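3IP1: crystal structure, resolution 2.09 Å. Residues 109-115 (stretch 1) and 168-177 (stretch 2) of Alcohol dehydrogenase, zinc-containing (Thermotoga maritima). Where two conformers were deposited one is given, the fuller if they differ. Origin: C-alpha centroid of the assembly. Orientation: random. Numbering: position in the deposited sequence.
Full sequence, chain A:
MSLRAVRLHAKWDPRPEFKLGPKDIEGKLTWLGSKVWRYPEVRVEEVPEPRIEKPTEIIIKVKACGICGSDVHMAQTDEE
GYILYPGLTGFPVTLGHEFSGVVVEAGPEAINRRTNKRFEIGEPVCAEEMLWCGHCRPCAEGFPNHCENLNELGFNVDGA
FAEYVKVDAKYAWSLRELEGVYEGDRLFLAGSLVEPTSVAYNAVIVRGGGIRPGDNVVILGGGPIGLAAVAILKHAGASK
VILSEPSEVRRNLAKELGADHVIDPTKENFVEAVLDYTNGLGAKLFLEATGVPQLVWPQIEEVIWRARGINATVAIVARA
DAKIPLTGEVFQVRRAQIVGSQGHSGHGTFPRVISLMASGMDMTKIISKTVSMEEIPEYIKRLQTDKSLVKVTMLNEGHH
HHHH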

# COMPACT_ATOMS: atom_id res chain seq x y z
N GLU A 109 -9.36 3.36 36.19
CA GLU A 109 -9.42 3.53 34.74
C GLU A 109 -8.33 2.74 34.00
O GLU A 109 -7.99 3.07 32.86
CB GLU A 109 -9.26 5.02 34.38
CG GLU A 109 -10.38 5.94 34.82
CD GLU A 109 -9.97 7.43 34.79
OE1 GLU A 109 -9.12 7.82 33.95
OE2 GLU A 109 -10.47 8.21 35.62
N ALA A 110 -7.75 1.73 34.66
CA ALA A 110 -6.66 0.96 34.06
C ALA A 110 -7.22 -0.19 33.22
O ALA A 110 -7.46 -1.29 33.71
CB ALA A 110 -5.70 0.44 35.13
N ILE A 111 -7.42 0.08 31.93
CA ILE A 111 -8.22 -0.83 31.09
C ILE A 111 -7.41 -1.87 30.34
O ILE A 111 -6.43 -1.55 29.67
CB ILE A 111 -9.11 -0.03 30.09
CG1 ILE A 111 -9.95 1.05 30.84
CG2 ILE A 111 -9.98 -0.96 29.29
CD1 ILE A 111 -10.91 0.51 31.92
N ASN A 112 -7.82 -3.12 30.45
CA ASN A 112 -7.24 -4.22 29.69
C ASN A 112 -7.90 -4.28 28.31
O ASN A 112 -9.12 -4.47 28.21
CB ASN A 112 -7.43 -5.55 30.42
CG ASN A 112 -6.80 -6.72 29.70
OD1 ASN A 112 -6.32 -6.57 28.58
ND2 ASN A 112 -6.79 -7.89 30.33
N ARG A 113 -7.10 -4.10 27.26
CA ARG A 113 -7.61 -4.17 25.88
C ARG A 113 -8.28 -5.50 25.54
O ARG A 113 -9.22 -5.50 24.75
CB ARG A 113 -6.51 -3.89 24.87
CG ARG A 113 -6.24 -2.41 24.65
CD ARG A 113 -5.03 -2.24 23.77
NE ARG A 113 -3.80 -2.45 24.54
CZ ARG A 113 -2.95 -1.49 24.88
NH1 ARG A 113 -1.87 -1.79 25.61
NH2 ARG A 113 -3.17 -0.23 24.49
N ARG A 114 -7.80 -6.61 26.11
CA ARG A 114 -8.45 -7.92 25.93
C ARG A 114 -9.96 -7.88 26.19
O ARG A 114 -10.73 -8.51 25.47
CB ARG A 114 -7.81 -9.01 26.81
CG ARG A 114 -8.42 -10.42 26.55
CD ARG A 114 -7.85 -11.53 27.42
NE ARG A 114 -7.96 -11.26 28.85
CZ ARG A 114 -9.00 -11.56 29.62
NH1 ARG A 114 -10.09 -12.14 29.12
NH2 ARG A 114 -8.97 -11.28 30.92
N THR A 115 -10.38 -7.13 27.22
CA THR A 115 -11.78 -7.14 27.66
C THR A 115 -12.46 -5.79 27.51
O THR A 115 -13.67 -5.70 27.61
CB THR A 115 -11.89 -7.54 29.14
OG1 THR A 115 -11.10 -6.63 29.93
CG2 THR A 115 -11.40 -8.97 29.35
N ASP A 168 1.67 2.41 33.00
CA ASP A 168 0.33 2.72 32.53
C ASP A 168 -0.31 1.53 31.81
O ASP A 168 0.35 0.81 31.07
CB ASP A 168 0.32 3.91 31.59
CG ASP A 168 -1.07 4.48 31.40
OD1 ASP A 168 -1.91 3.84 30.73
OD2 ASP A 168 -1.31 5.57 31.95
N ALA A 169 -1.61 1.34 32.04
CA ALA A 169 -2.36 0.23 31.46
C ALA A 169 -2.25 0.19 29.95
O ALA A 169 -2.27 -0.89 29.35
CB ALA A 169 -3.84 0.29 31.89
N LYS A 170 -2.12 1.37 29.35
CA LYS A 170 -2.09 1.49 27.90
C LYS A 170 -0.82 0.89 27.27
O LYS A 170 -0.78 0.71 26.05
CB LYS A 170 -2.29 2.95 27.47
CG LYS A 170 -1.02 3.80 27.48
CD LYS A 170 -1.35 5.29 27.41
CE LYS A 170 -0.09 6.09 27.19
NZ LYS A 170 -0.40 7.54 27.11
N TYR A 171 0.19 0.57 28.09
CA TYR A 171 1.36 -0.18 27.57
C TYR A 171 1.30 -1.69 27.77
O TYR A 171 2.12 -2.41 27.19
CB TYR A 171 2.68 0.35 28.16
CG TYR A 171 2.81 1.84 28.06
CD1 TYR A 171 2.79 2.48 26.82
CD2 TYR A 171 2.95 2.63 29.21
CE1 TYR A 171 2.90 3.87 26.72
CE2 TYR A 171 3.06 4.02 29.13
CZ TYR A 171 3.05 4.63 27.87
OH TYR A 171 3.15 6.00 27.74
N ALA A 172 0.36 -2.17 28.58
CA ALA A 172 0.30 -3.60 28.89
C ALA A 172 -0.60 -4.39 27.92
O ALA A 172 -1.59 -3.86 27.45
CB ALA A 172 -0.17 -3.81 30.35
N TRP A 173 -0.20 -5.63 27.63
CA TRP A 173 -0.92 -6.53 26.73
C TRP A 173 -1.12 -7.89 27.39
O TRP A 173 -0.21 -8.44 28.00
CB TRP A 173 -0.13 -6.73 25.42
CG TRP A 173 -0.07 -5.49 24.58
CD1 TRP A 173 0.93 -4.56 24.55
CD2 TRP A 173 -1.07 -5.04 23.65
NE1 TRP A 173 0.62 -3.56 23.65
CE2 TRP A 173 -0.60 -3.83 23.09
CE3 TRP A 173 -2.31 -5.54 23.24
CZ2 TRP A 173 -1.33 -3.12 22.13
CZ3 TRP A 173 -3.05 -4.83 22.29
CH2 TRP A 173 -2.54 -3.63 21.74
N SER A 174 -2.31 -8.44 27.26
CA SER A 174 -2.63 -9.69 27.95
C SER A 174 -1.87 -10.88 27.38
O SER A 174 -1.74 -11.00 26.16
CB SER A 174 -4.12 -9.98 27.84
OG SER A 174 -4.39 -11.22 28.47
N LEU A 175 -1.40 -11.77 28.25
CA LEU A 175 -0.85 -13.05 27.80
C LEU A 175 -1.82 -14.24 27.97
O LEU A 175 -1.36 -15.40 27.98
CB LEU A 175 0.47 -13.35 28.52
CG LEU A 175 1.65 -12.37 28.36
CD1 LEU A 175 2.77 -12.80 29.29
CD2 LEU A 175 2.14 -12.23 26.89
N ARG A 176 -3.12 -13.99 28.12
CA ARG A 176 -4.14 -15.05 28.31
C ARG A 176 -4.06 -16.16 27.26
O ARG A 176 -4.18 -17.35 27.55
CB ARG A 176 -5.56 -14.46 28.26
CG ARG A 176 -6.04 -13.84 29.55
CD ARG A 176 -6.91 -14.82 30.34
NE ARG A 176 -8.00 -15.37 29.53
CZ ARG A 176 -8.99 -16.08 30.04
NH1 ARG A 176 -9.94 -16.56 29.25
NH2 ARG A 176 -9.03 -16.31 31.34
N GLU A 177 -3.89 -15.74 26.01
CA GLU A 177 -3.80 -16.70 24.89
C GLU A 177 -2.70 -17.77 25.06
O GLU A 177 -2.74 -18.80 24.40
CB GLU A 177 -3.54 -15.97 23.57
CG GLU A 177 -4.71 -15.16 22.99
CD GLU A 177 -4.21 -14.22 21.90
OE1 GLU A 177 -4.51 -14.46 20.70
OE2 GLU A 177 -3.48 -13.26 22.24
O HOH W 1 -4.39 -2.63 27.85

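The two stretches are joined chiefly by one buried arginine, R113, which donates hydrogen bonds to backbone carbonyls of the other segment while its guanidinium stacks on a tryptophan; an alanine-alanine methyl contact and a stacked R114-R176 guanidinium pair flank it. Of the 467 Å² buried in total, R113 contributes 122 Å², the largest share.

Its CA-to-CB bond points toward stretch 2, and chi angles of m, t, m carry the guanidinium to the junction between the 3-10 segment 169-171 and the strand 172-174. There R113 NH1 donates to K170 O at 2.8 Å (angle 151°) and to A172 O at 2.8 Å (143°), and R113 NH2 reaches the same K170 O at 3.0 Å (137°). Both carbonyls lie near the guanidinium plane, where its N-H groups point, which leaves a face available for W173. Over one face lies W173: the planes meet at 22°, and R113 CZ sits 3.8 Å from the centroid of the six-membered ring, 18° off its normal, a cation-pi arrangement. The W173 CA-to-CB bond points away from stretch 1, yet the ring end returns to bring CH2 within 3.3 Å of R113 NE.

Water 1 adds a backbone bridge, accepting from R113 N at 3.1 Å and lying 2.9 Å from I111 O and 3.1 Å from A172 O.

At one end, A110 CB meets A169 CB at 3.7 Å; these methyls suit a place where the CA atoms of A110 and A169 approach to 5.1 Å.

At the other, more exposed end, the guanidinium of R114 lies flat on that of R176, centres 4.5 Å apart and planes at 20°, despite like charge (R114 NH1 to R176 NE, 3.9 Å). Two side-chain-to-backbone bonds lie within the stretches near this end: R114 N donates to N112 OD1 at 2.9 Å, and R176 N to S174 OG at 3.1 Å.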